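PDB 5OI9: STIL N-terminal domain-containing protein from Trichoplax adhaerens, which probably acts, through its N-terminal domain studied here, in centriole assembly, as STIL proteins do by binding CEP85 and supporting PLK4 activation. Local coordinates for residues Lys229-Ile235 against Leu256-Asp262; Ser205-Leu211 against Asn240-Leu245; Leu195-Ile201 against Phe310-Phe315; Glu27-Leu31 against Ile267-Trp273. Residue numbers count along the deposited sequence, not the author numbering.

Contact 1. Residues Lys229-Ile235 against Leu256-Asp262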
# COMPACT_ATOMS: atom_id res chain seq x y z
N LYS A 229 -3.39 13.13 -5.64
CA LYS A 229 -4.20 13.60 -4.53
C LYS A 229 -5.63 13.17 -4.78
O LYS A 229 -6.02 12.88 -5.92
CB LYS A 229 -4.09 15.12 -4.34
CG LYS A 229 -4.57 15.95 -5.51
CD LYS A 229 -4.49 17.44 -5.17
CE LYS A 229 -5.25 18.30 -6.16
NZ LYS A 229 -5.44 19.68 -5.64
N SER A 230 -6.41 13.10 -3.71
CA SER A 230 -7.78 12.63 -3.82
C SER A 230 -8.63 13.32 -2.78
O SER A 230 -8.13 13.92 -1.82
CB SER A 230 -7.87 11.10 -3.66
OG SER A 230 -7.75 10.73 -2.29
N GLY A 231 -9.94 13.23 -2.97
CA GLY A 231 -10.90 13.76 -2.04
C GLY A 231 -12.20 13.01 -2.15
O GLY A 231 -12.23 11.87 -2.64
N TYR A 232 -13.29 13.63 -1.73
CA TYR A 232 -14.58 12.96 -1.70
C TYR A 232 -15.62 13.82 -2.40
O TYR A 232 -15.43 15.02 -2.61
CB TYR A 232 -14.97 12.63 -0.25
CG TYR A 232 -13.92 11.75 0.40
CD1 TYR A 232 -13.95 10.37 0.24
CD2 TYR A 232 -12.87 12.31 1.12
CE1 TYR A 232 -12.97 9.57 0.81
CE2 TYR A 232 -11.89 11.51 1.69
CZ TYR A 232 -11.95 10.14 1.53
OH TYR A 232 -10.98 9.34 2.09
N VAL A 233 -16.71 13.17 -2.81
CA VAL A 233 -17.75 13.79 -3.62
C VAL A 233 -19.03 13.82 -2.81
O VAL A 233 -19.53 12.77 -2.39
CB VAL A 233 -17.96 13.05 -4.95
CG1 VAL A 233 -19.06 13.72 -5.75
CG2 VAL A 233 -16.66 13.00 -5.74
N ALA A 234 -19.56 15.01 -2.59
CA ALA A 234 -20.85 15.21 -1.95
C ALA A 234 -21.88 15.57 -3.02
O ALA A 234 -21.56 15.76 -4.19
CB ALA A 234 -20.75 16.27 -0.86
N ILE A 235 -23.14 15.69 -2.60
CA ILE A 235 -24.23 15.96 -3.52
C ILE A 235 -25.23 16.87 -2.83
O ILE A 235 -25.44 16.77 -1.61
CB ILE A 235 -24.89 14.65 -4.01
CG1 ILE A 235 -25.89 14.91 -5.13
CG2 ILE A 235 -25.56 13.90 -2.86
CD1 ILE A 235 -26.38 13.65 -5.82
N LEU A 256 -22.06 11.60 1.28
CA LEU A 256 -21.04 11.32 0.29
C LEU A 256 -21.52 10.27 -0.70
O LEU A 256 -22.23 9.33 -0.33
CB LEU A 256 -19.74 10.86 0.96
CG LEU A 256 -19.06 11.89 1.85
CD1 LEU A 256 -17.88 11.29 2.60
CD2 LEU A 256 -18.60 13.09 1.02
N VAL A 257 -21.14 10.44 -1.97
CA VAL A 257 -21.54 9.53 -3.04
C VAL A 257 -20.35 8.96 -3.79
O VAL A 257 -20.55 8.22 -4.76
CB VAL A 257 -22.51 10.21 -4.02
CG1 VAL A 257 -23.84 10.51 -3.35
CG2 VAL A 257 -21.88 11.49 -4.58
N GLY A 258 -19.13 9.28 -3.39
CA GLY A 258 -17.97 8.76 -4.09
C GLY A 258 -16.74 9.59 -3.80
O GLY A 258 -16.64 10.24 -2.76
N ILE A 259 -15.80 9.55 -4.75
CA ILE A 259 -14.47 10.14 -4.58
C ILE A 259 -14.05 10.82 -5.88
O ILE A 259 -14.62 10.58 -6.95
CB ILE A 259 -13.41 9.08 -4.20
CG1 ILE A 259 -13.29 8.03 -5.31
CG2 ILE A 259 -13.76 8.42 -2.88
CD1 ILE A 259 -12.21 6.99 -5.07
N TRP A 260 -13.04 11.68 -5.76
CA TRP A 260 -12.33 12.20 -6.92
C TRP A 260 -10.84 11.92 -6.74
O TRP A 260 -10.33 11.88 -5.62
CB TRP A 260 -12.58 13.70 -7.13
CG TRP A 260 -12.13 14.59 -6.02
CD1 TRP A 260 -12.89 15.07 -4.99
CD2 TRP A 260 -10.82 15.14 -5.83
NE1 TRP A 260 -12.13 15.87 -4.17
CE2 TRP A 260 -10.86 15.93 -4.66
CE3 TRP A 260 -9.61 15.03 -6.53
CZ2 TRP A 260 -9.74 16.60 -4.18
CZ3 TRP A 260 -8.50 15.70 -6.05
CH2 TRP A 260 -8.57 16.48 -4.88
N VAL A 261 -10.16 11.69 -7.86
CA VAL A 261 -8.73 11.38 -7.86
C VAL A 261 -8.05 12.21 -8.94
O VAL A 261 -8.57 12.35 -10.05
CB VAL A 261 -8.48 9.87 -8.08
CG1 VAL A 261 -6.99 9.59 -8.24
CG2 VAL A 261 -9.04 9.06 -6.92
N ASP A 262 -6.88 12.75 -8.61
CA ASP A 262 -6.11 13.60 -9.50
C ASP A 262 -4.67 13.09 -9.58
O ASP A 262 -4.16 12.49 -8.63
CB ASP A 262 -6.14 15.06 -9.03
CG ASP A 262 -5.34 15.99 -9.92
OD1 ASP A 262 -5.18 15.68 -11.12
OD2 ASP A 262 -4.87 17.03 -9.41
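This is an antiparallel pairing of two neighbouring strands, 229-235 and 256-262, in the seven-stranded mixed sheet of the STIL N-terminal domain. The axes of the two strand segments approach to 4.0 Å, with 146° between their directions. Lys229 with Asp262 and Gly231 with Trp260 are hydrogen-bonded pairs. Gly231 N donates to Trp260 O at 3.0 Å, and Asp262 N donates to Lys229 O at 2.8 Å. Ser230 with Val261 and Tyr232 with Ile259 are the non-hydrogen-bonded pairs between and beside them. Further along, the partner shifts by one residue: Val233 N bonds Gly258 O at 2.9 Å, while Val233 O receives Val257 N, also at 2.9 Å. Gly231 is a tight fit. Its CA lies over the five-membered ring of Trp260, 3.6 Å from the centroid, a CH-pi contact, and a CB there would clash with Trp260 NE1, which bonds Val244 O on strand 241-245. Gly258 has backbone angles that themselves call for glycine. On the other face, Tyr232 CD1 packs on Ile259 CG2 at 3.7 Å. Helix 270-281 covers the Tyr232-Ile259 face through Ala275 and Tyr279. Helix 210-216 covers the Trp260 face through Leu211 and Leu215. Strands 241-245 and 296-302 flank the pair.

Contact 2. Residues Ser205-Leu211 against Asn240-Leu245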
# COMPACT_ATOMS: atom_id res chain seq x y z
N SER A 205 -22.79 16.67 -13.85
CA SER A 205 -22.57 18.07 -13.55
C SER A 205 -21.88 18.24 -12.19
O SER A 205 -22.27 17.61 -11.20
CB SER A 205 -23.89 18.84 -13.56
OG SER A 205 -23.72 20.15 -13.05
N ILE A 206 -20.87 19.10 -12.15
CA ILE A 206 -20.13 19.41 -10.94
C ILE A 206 -20.33 20.89 -10.63
O ILE A 206 -20.14 21.74 -11.50
CB ILE A 206 -18.64 19.08 -11.08
CG1 ILE A 206 -18.44 17.59 -11.35
CG2 ILE A 206 -17.88 19.50 -9.83
CD1 ILE A 206 -17.01 17.22 -11.68
N VAL A 207 -20.71 21.19 -9.39
CA VAL A 207 -20.82 22.58 -8.95
C VAL A 207 -19.46 23.26 -9.10
O VAL A 207 -18.45 22.74 -8.59
CB VAL A 207 -21.31 22.65 -7.49
CG1 VAL A 207 -21.57 24.10 -7.09
CG2 VAL A 207 -22.55 21.80 -7.31
N PRO A 208 -19.37 24.40 -9.79
CA PRO A 208 -18.06 25.00 -10.10
C PRO A 208 -17.46 25.77 -8.91
O PRO A 208 -17.21 26.97 -8.98
CB PRO A 208 -18.39 25.92 -11.28
CG PRO A 208 -19.80 26.33 -11.04
CD PRO A 208 -20.48 25.14 -10.42
N THR A 209 -17.22 25.05 -7.82
CA THR A 209 -16.50 25.63 -6.69
C THR A 209 -15.03 25.83 -7.05
O THR A 209 -14.55 25.42 -8.12
CB THR A 209 -16.64 24.74 -5.46
OG1 THR A 209 -16.06 23.45 -5.73
CG2 THR A 209 -18.10 24.56 -5.09
N ALA A 210 -14.29 26.45 -6.14
CA ALA A 210 -12.88 26.75 -6.40
C ALA A 210 -12.07 25.47 -6.59
O ALA A 210 -11.17 25.42 -7.44
CB ALA A 210 -12.30 27.59 -5.26
N LEU A 211 -12.37 24.43 -5.81
CA LEU A 211 -11.66 23.17 -5.96
C LEU A 211 -11.96 22.53 -7.31
O LEU A 211 -11.05 22.05 -8.00
CB LEU A 211 -12.02 22.22 -4.82
CG LEU A 211 -11.44 20.81 -4.91
CD1 LEU A 211 -9.92 20.86 -4.88
CD2 LEU A 211 -11.97 19.93 -3.79
N ASN A 240 -26.48 17.69 -7.84
CA ASN A 240 -25.20 18.08 -8.42
C ASN A 240 -24.07 17.70 -7.47
O ASN A 240 -24.23 17.69 -6.25
CB ASN A 240 -25.16 19.59 -8.70
CG ASN A 240 -26.21 20.02 -9.72
OD1 ASN A 240 -26.98 20.94 -9.47
ND2 ASN A 240 -26.24 19.34 -10.86
N LEU A 241 -22.92 17.40 -8.05
CA LEU A 241 -21.77 16.91 -7.30
C LEU A 241 -20.96 18.07 -6.73
O LEU A 241 -20.70 19.06 -7.41
CB LEU A 241 -20.87 16.05 -8.19
CG LEU A 241 -21.54 14.88 -8.91
CD1 LEU A 241 -20.51 14.07 -9.68
CD2 LEU A 241 -22.30 14.00 -7.94
N LEU A 242 -20.56 17.92 -5.46
CA LEU A 242 -19.70 18.88 -4.79
C LEU A 242 -18.41 18.17 -4.40
O LEU A 242 -18.45 17.13 -3.73
CB LEU A 242 -20.39 19.46 -3.55
CG LEU A 242 -21.28 20.68 -3.76
CD1 LEU A 242 -22.11 20.97 -2.52
CD2 LEU A 242 -20.42 21.89 -4.11
N LEU A 243 -17.28 18.73 -4.81
CA LEU A 243 -15.98 18.14 -4.50
C LEU A 243 -15.50 18.64 -3.15
O LEU A 243 -15.64 19.82 -2.82
CB LEU A 243 -14.96 18.47 -5.58
CG LEU A 243 -15.33 18.10 -7.02
CD1 LEU A 243 -14.11 18.17 -7.92
CD2 LEU A 243 -15.98 16.72 -7.09
N VAL A 244 -14.92 17.74 -2.36
CA VAL A 244 -14.52 18.02 -0.99
C VAL A 244 -13.07 17.60 -0.79
O VAL A 244 -12.65 16.55 -1.29
CB VAL A 244 -15.44 17.30 0.02
CG1 VAL A 244 -15.12 17.74 1.44
CG2 VAL A 244 -16.91 17.56 -0.30
N LEU A 245 -12.31 18.42 -0.07
CA LEU A 245 -10.95 18.06 0.29
C LEU A 245 -10.94 16.90 1.28
O LEU A 245 -11.87 16.73 2.07
CB LEU A 245 -10.22 19.26 0.89
CG LEU A 245 -10.04 20.47 -0.02
CD1 LEU A 245 -9.39 21.62 0.73
CD2 LEU A 245 -9.20 20.09 -1.23
O HOH W 1 -17.48 21.21 -6.44
O HOH W 2 -15.79 22.52 -3.21
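An extended loop and the first residues of helix 210-216 lie along an outermost strand, 241-245. At one end Val207 sits between two residues: Val207 CG2 touches Asn240 CB at 3.7 Å, and Val207 CB touches Leu242 CD2 at 3.6 Å. Thr209 CG2 meets the same Leu242 CD2 at 3.7 Å, so this methyl sits over the notch between Val207 and Thr209. Ile206 extends its CG2 to Leu243 CG, 4.0 Å away. Leu211 is the largest bump on the loop and helix side. Leu211 CD2 settles between Leu243 CB and Leu245 CD2, 3.8 Å from each. Pro208 bulges away from the strand at the centre of an inverse gamma turn, closed by Thr209 N to Val207 O at 2.7 Å. Two waters fill the hollow between this turn and the strand. One joins Val207 O (2.8 Å), Thr209 OG1 (2.7 Å) and Leu243 N (3.0 Å). The second joins Thr209 OG1 and Leu243 O, 2.7 Å from each. Direct pairing is confined to a single bridge, with Val207 N to Leu241 O at 2.9 Å and Leu241 N to Ser205 O at 3.2 Å. The chemistry implies apolar side-chain packing alongside a short polar seam, in which water replaces a strand partner at Leu243.

Contact 3. Residues Leu195-Ile201 against Phe310-Phe315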
# COMPACT_ATOMS: atom_id res chain seq x y z
N LEU A 195 -11.64 -6.85 -5.39
CA LEU A 195 -11.63 -6.26 -6.73
C LEU A 195 -12.68 -5.17 -6.82
O LEU A 195 -13.84 -5.38 -6.44
CB LEU A 195 -11.89 -7.32 -7.80
CG LEU A 195 -10.87 -8.42 -8.05
CD1 LEU A 195 -11.30 -9.27 -9.23
CD2 LEU A 195 -9.48 -7.84 -8.28
N ILE A 196 -12.29 -4.00 -7.32
CA ILE A 196 -13.23 -2.92 -7.59
C ILE A 196 -13.67 -3.02 -9.05
O ILE A 196 -12.84 -2.95 -9.96
CB ILE A 196 -12.61 -1.55 -7.30
CG1 ILE A 196 -12.23 -1.43 -5.82
CG2 ILE A 196 -13.56 -0.43 -7.71
CD1 ILE A 196 -13.41 -1.45 -4.88
N THR A 197 -14.97 -3.19 -9.26
CA THR A 197 -15.54 -3.14 -10.60
C THR A 197 -15.79 -1.68 -10.98
O THR A 197 -16.46 -0.96 -10.24
CB THR A 197 -16.84 -3.94 -10.67
OG1 THR A 197 -16.62 -5.27 -10.20
CG2 THR A 197 -17.35 -3.99 -12.10
N ALA A 198 -15.27 -1.26 -12.13
CA ALA A 198 -15.38 0.12 -12.57
C ALA A 198 -16.01 0.17 -13.96
O ALA A 198 -15.56 -0.52 -14.87
CB ALA A 198 -14.02 0.82 -12.58
N VAL A 199 -17.03 1.02 -14.11
CA VAL A 199 -17.80 1.13 -15.34
C VAL A 199 -17.74 2.58 -15.81
O VAL A 199 -18.10 3.47 -15.04
CB VAL A 199 -19.27 0.70 -15.14
CG1 VAL A 199 -20.11 1.14 -16.31
CG2 VAL A 199 -19.36 -0.81 -14.94
N PRO A 200 -17.32 2.85 -17.04
CA PRO A 200 -17.36 4.23 -17.54
C PRO A 200 -18.80 4.68 -17.74
O PRO A 200 -19.63 3.93 -18.27
CB PRO A 200 -16.61 4.15 -18.87
CG PRO A 200 -15.99 2.78 -18.93
CD PRO A 200 -16.83 1.91 -18.05
N ILE A 201 -19.10 5.90 -17.31
CA ILE A 201 -20.44 6.46 -17.38
C ILE A 201 -20.38 7.85 -18.01
O ILE A 201 -19.32 8.43 -18.18
CB ILE A 201 -21.14 6.52 -16.00
CG1 ILE A 201 -20.40 7.50 -15.08
CG2 ILE A 201 -21.21 5.14 -15.37
CD1 ILE A 201 -21.10 7.72 -13.76
N PHE A 310 -15.54 9.93 -15.82
CA PHE A 310 -16.53 9.55 -14.82
C PHE A 310 -16.71 8.03 -14.84
O PHE A 310 -16.89 7.44 -15.91
CB PHE A 310 -17.87 10.25 -15.07
CG PHE A 310 -17.82 11.74 -14.85
CD1 PHE A 310 -17.28 12.58 -15.81
CD2 PHE A 310 -18.31 12.29 -13.68
CE1 PHE A 310 -17.23 13.94 -15.61
CE2 PHE A 310 -18.26 13.66 -13.48
CZ PHE A 310 -17.72 14.48 -14.44
N TRP A 311 -16.64 7.42 -13.66
CA TRP A 311 -16.80 5.98 -13.51
C TRP A 311 -17.76 5.69 -12.36
O TRP A 311 -17.80 6.42 -11.37
CB TRP A 311 -15.46 5.29 -13.20
CG TRP A 311 -14.41 5.45 -14.26
CD1 TRP A 311 -13.68 6.57 -14.52
CD2 TRP A 311 -13.97 4.45 -15.18
NE1 TRP A 311 -12.80 6.32 -15.56
CE2 TRP A 311 -12.96 5.02 -15.97
CE3 TRP A 311 -14.32 3.11 -15.40
CZ2 TRP A 311 -12.31 4.32 -16.98
CZ3 TRP A 311 -13.67 2.41 -16.40
CH2 TRP A 311 -12.68 3.02 -17.18
N GLU A 312 -18.53 4.62 -12.51
CA GLU A 312 -19.29 4.05 -11.40
C GLU A 312 -18.55 2.83 -10.89
O GLU A 312 -18.36 1.86 -11.63
CB GLU A 312 -20.71 3.68 -11.81
CG GLU A 312 -21.51 3.05 -10.67
CD GLU A 312 -22.99 2.92 -10.97
OE1 GLU A 312 -23.47 1.79 -11.15
OE2 GLU A 312 -23.68 3.97 -11.01
N CYS A 313 -18.12 2.87 -9.63
CA CYS A 313 -17.35 1.80 -9.02
C CYS A 313 -18.22 1.03 -8.05
O CYS A 313 -19.07 1.61 -7.36
CB CYS A 313 -16.12 2.35 -8.30
SG CYS A 313 -15.09 3.42 -9.31
N SER A 314 -18.01 -0.28 -7.98
CA SER A 314 -18.77 -1.14 -7.09
C SER A 314 -17.89 -2.25 -6.56
O SER A 314 -16.89 -2.63 -7.18
CB SER A 314 -20.00 -1.74 -7.79
OG SER A 314 -19.61 -2.66 -8.79
N PHE A 315 -18.26 -2.76 -5.39
CA PHE A 315 -17.65 -3.96 -4.83
C PHE A 315 -18.72 -4.76 -4.12
O PHE A 315 -19.57 -4.20 -3.42
CB PHE A 315 -16.52 -3.63 -3.85
CG PHE A 315 -16.00 -4.84 -3.12
CD1 PHE A 315 -15.40 -5.87 -3.83
CD2 PHE A 315 -16.13 -4.95 -1.75
CE1 PHE A 315 -14.93 -6.99 -3.17
CE2 PHE A 315 -15.66 -6.07 -1.09
CZ PHE A 315 -15.06 -7.09 -1.80
O HOH W 3 -19.57 -0.50 -11.13
O HOH W 4 -17.04 9.78 -18.32
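Strands 196-200 and 310-314 run antiparallel, and alternate residues bond across the pair. Thr197 N donates to Ser314 O at 2.9 Å, and Ser314 N returns a bond to Thr197 O at 2.8 Å. Val199 and Glu312 repeat this: Val199 N to Glu312 O is 2.9 Å, and Glu312 N to Val199 O is 2.8 Å. Ile201 N then reaches Phe310 O at 3.0 Å. The residues between bond outward, Ile196 and Ala198 to Leu29 and Glu27, Trp311 and Cys313 to Leu298 and Phe296. Water takes over at the end, accepting from Phe310 N (2.9 Å) and donating to Ile201 O (2.7 Å). Another water donates to Glu312 O at 2.7 Å and to Thr197 O at 3.3 Å. The carboxylate of Glu312 is held by Trp18 and Ser20, and Trp311 NE1 by Glu309. Next to the bonded pairs, Pro200 CB lies over the six-membered ring of Trp311, 4.3 Å from its centroid, a CH-pi contact. The arrangement is a regular antiparallel beta ladder inside a mixed sheet, joining strands distant in sequence.

Contact 4. Residues Glu27-Leu31 against Ile267-Trp273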
# COMPACT_ATOMS: atom_id res chain seq x y z
N GLU A 27 -13.89 -2.46 -16.02
CA GLU A 27 -12.51 -2.64 -15.62
C GLU A 27 -12.47 -3.19 -14.21
O GLU A 27 -13.30 -2.82 -13.36
CB GLU A 27 -11.71 -1.33 -15.70
CG GLU A 27 -11.78 -0.62 -17.05
CD GLU A 27 -10.87 -1.25 -18.10
OE1 GLU A 27 -11.03 -0.91 -19.29
OE2 GLU A 27 -10.00 -2.06 -17.73
N GLU A 28 -11.52 -4.08 -13.95
CA GLU A 28 -11.30 -4.63 -12.62
C GLU A 28 -10.03 -4.01 -12.05
O GLU A 28 -8.96 -4.13 -12.64
CB GLU A 28 -11.19 -6.15 -12.66
CG GLU A 28 -12.46 -6.86 -13.10
CD GLU A 28 -12.26 -8.34 -13.34
OE1 GLU A 28 -11.09 -8.77 -13.46
OE2 GLU A 28 -13.26 -9.08 -13.41
N LEU A 29 -10.16 -3.35 -10.91
CA LEU A 29 -9.07 -2.63 -10.28
C LEU A 29 -8.54 -3.42 -9.09
O LEU A 29 -9.31 -4.00 -8.32
CB LEU A 29 -9.52 -1.24 -9.82
CG LEU A 29 -10.26 -0.39 -10.86
CD1 LEU A 29 -10.60 0.99 -10.31
CD2 LEU A 29 -9.44 -0.26 -12.14
N HIS A 30 -7.21 -3.45 -8.95
CA HIS A 30 -6.57 -4.02 -7.77
C HIS A 30 -5.17 -3.45 -7.66
O HIS A 30 -4.57 -3.01 -8.64
CB HIS A 30 -6.54 -5.55 -7.81
CG HIS A 30 -6.03 -6.16 -6.54
ND1 HIS A 30 -4.71 -6.52 -6.36
CD2 HIS A 30 -6.66 -6.46 -5.38
CE1 HIS A 30 -4.55 -7.02 -5.15
NE2 HIS A 30 -5.72 -6.99 -4.53
N LEU A 31 -4.64 -3.48 -6.43
CA LEU A 31 -3.32 -2.92 -6.14
C LEU A 31 -2.26 -3.43 -7.10
O LEU A 31 -1.45 -2.65 -7.62
CB LEU A 31 -2.92 -3.26 -4.70
CG LEU A 31 -1.51 -2.80 -4.31
CD1 LEU A 31 -1.49 -1.30 -4.13
CD2 LEU A 31 -1.01 -3.52 -3.07
N ILE A 267 -7.10 4.90 -14.98
CA ILE A 267 -7.77 4.30 -13.84
C ILE A 267 -7.04 3.08 -13.30
O ILE A 267 -7.34 2.63 -12.19
CB ILE A 267 -9.22 3.94 -14.24
CG1 ILE A 267 -10.07 3.64 -13.00
CG2 ILE A 267 -9.23 2.77 -15.23
CD1 ILE A 267 -11.48 3.28 -13.32
N HIS A 268 -6.07 2.55 -14.05
CA HIS A 268 -5.33 1.37 -13.62
C HIS A 268 -4.23 1.69 -12.61
O HIS A 268 -3.62 0.75 -12.08
CB HIS A 268 -4.71 0.67 -14.84
CG HIS A 268 -5.72 0.31 -15.88
ND1 HIS A 268 -6.62 -0.72 -15.72
CD2 HIS A 268 -5.96 0.83 -17.11
CE1 HIS A 268 -7.37 -0.81 -16.80
NE2 HIS A 268 -7.00 0.12 -17.66
N HIS A 269 -3.97 2.96 -12.34
CA HIS A 269 -2.97 3.31 -11.33
C HIS A 269 -3.41 2.77 -9.98
O HIS A 269 -4.56 2.97 -9.58
CB HIS A 269 -2.79 4.83 -11.27
CG HIS A 269 -1.55 5.27 -10.56
ND1 HIS A 269 -1.41 5.18 -9.19
CD2 HIS A 269 -0.40 5.80 -11.02
CE1 HIS A 269 -0.22 5.64 -8.84
NE2 HIS A 269 0.41 6.03 -9.93
N PRO A 270 -2.53 2.07 -9.25
CA PRO A 270 -2.96 1.49 -7.96
C PRO A 270 -3.43 2.52 -6.94
O PRO A 270 -4.13 2.14 -5.99
CB PRO A 270 -1.70 0.75 -7.47
CG PRO A 270 -0.57 1.33 -8.26
CD PRO A 270 -1.14 1.75 -9.58
N TYR A 271 -3.08 3.79 -7.12
CA TYR A 271 -3.60 4.82 -6.22
C TYR A 271 -5.11 4.95 -6.32
O TYR A 271 -5.78 5.27 -5.33
CB TYR A 271 -2.92 6.16 -6.51
CG TYR A 271 -3.39 7.30 -5.62
CD1 TYR A 271 -2.80 7.52 -4.39
CD2 TYR A 271 -4.41 8.15 -6.02
CE1 TYR A 271 -3.21 8.55 -3.57
CE2 TYR A 271 -4.83 9.19 -5.22
CZ TYR A 271 -4.23 9.38 -3.99
OH TYR A 271 -4.64 10.42 -3.18
N VAL A 272 -5.67 4.73 -7.51
CA VAL A 272 -7.12 4.83 -7.69
C VAL A 272 -7.83 3.75 -6.89
O VAL A 272 -8.79 4.03 -6.15
CB VAL A 272 -7.48 4.75 -9.18
CG1 VAL A 272 -9.00 4.76 -9.36
CG2 VAL A 272 -6.84 5.91 -9.94
N TRP A 273 -7.38 2.50 -7.03
CA TRP A 273 -7.92 1.41 -6.22
C TRP A 273 -7.75 1.70 -4.74
O TRP A 273 -8.64 1.39 -3.94
CB TRP A 273 -7.22 0.11 -6.61
CG TRP A 273 -7.62 -1.09 -5.79
CD1 TRP A 273 -8.67 -1.93 -6.03
CD2 TRP A 273 -6.95 -1.59 -4.63
NE1 TRP A 273 -8.70 -2.92 -5.07
CE2 TRP A 273 -7.66 -2.74 -4.21
CE3 TRP A 273 -5.83 -1.19 -3.91
CZ2 TRP A 273 -7.27 -3.48 -3.09
CZ3 TRP A 273 -5.45 -1.93 -2.80
CH2 TRP A 273 -6.17 -3.06 -2.40
O HOH W 5 -6.73 -2.22 -13.42
O HOH W 6 -6.06 -1.47 -10.99
O HOH W 7 -3.14 -1.54 -11.36
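Apolar packing dominates this buried contact between the end of strand 27-29 and the start of helix 270-281. Leu29 CD1 meets Ile267 CG1 at 3.8 Å, and Leu29 CB meets Trp273 CD1 at 3.9 Å. Leu31 CB lies 3.4 Å from Trp273 CZ3, and Leu31 CD1 lies 3.9 Å from Pro270 CB.

The aromatic contacts centre on Trp273. His30 CA sits over the five-membered ring of Trp273, 3.5 Å from its centroid, a CH-pi contact. The His30 ring meets the six-membered ring obliquely, with planes at 53°. The polar ends of both rings find partners elsewhere: Trp273 NE1 bonds Ala194 O, and His30 NE2 bonds Pro192 O.

Polar links between the segments run through water. One water bonds His268 ND1 at 2.7 Å and donates to Glu28 O at 3.0 Å. Another accepts from His30 N at 3.1 Å and reaches His268 O only weakly. Glu27 OE2 also approaches His268 CE1 to 3.1 Å, at the ring edge.

Within 267-273, His269 is the N-cap: its ND1 accepts from Tyr271 N at 3.0 Å.

Strand 27-29 is an outermost strand of the seven-stranded sheet and pairs with strand 196-200. Helix 270-281 packs on the sheet, with Trp273 touching Ile196 and Val272 touching Val261, Leu298 and Leu300.

All four contacts reach one seven-stranded mixed sheet within the STIL N-terminal domain. Contacts 2 and 4 involve its outermost strands, 241-245 and 27-29, and their centres are about 23 Å apart. Contacts 1 and 2, with centres about 9 Å apart, meet where strand 229-235 of contact 1 pairs with strand 241-245 of contact 2. Contacts 3 and 4, about 10 Å apart, are joined likewise through strands 196-200 and 27-29. Helix 270-281 starts in contact 4 and also covers contact 1, where Tyr271 packs on Val261. Along the chain, contacts 1 and 2 both fall between the segments of contact 3. The sheet therefore joins strand 27-29 to strands that lie between residues 196 and 314.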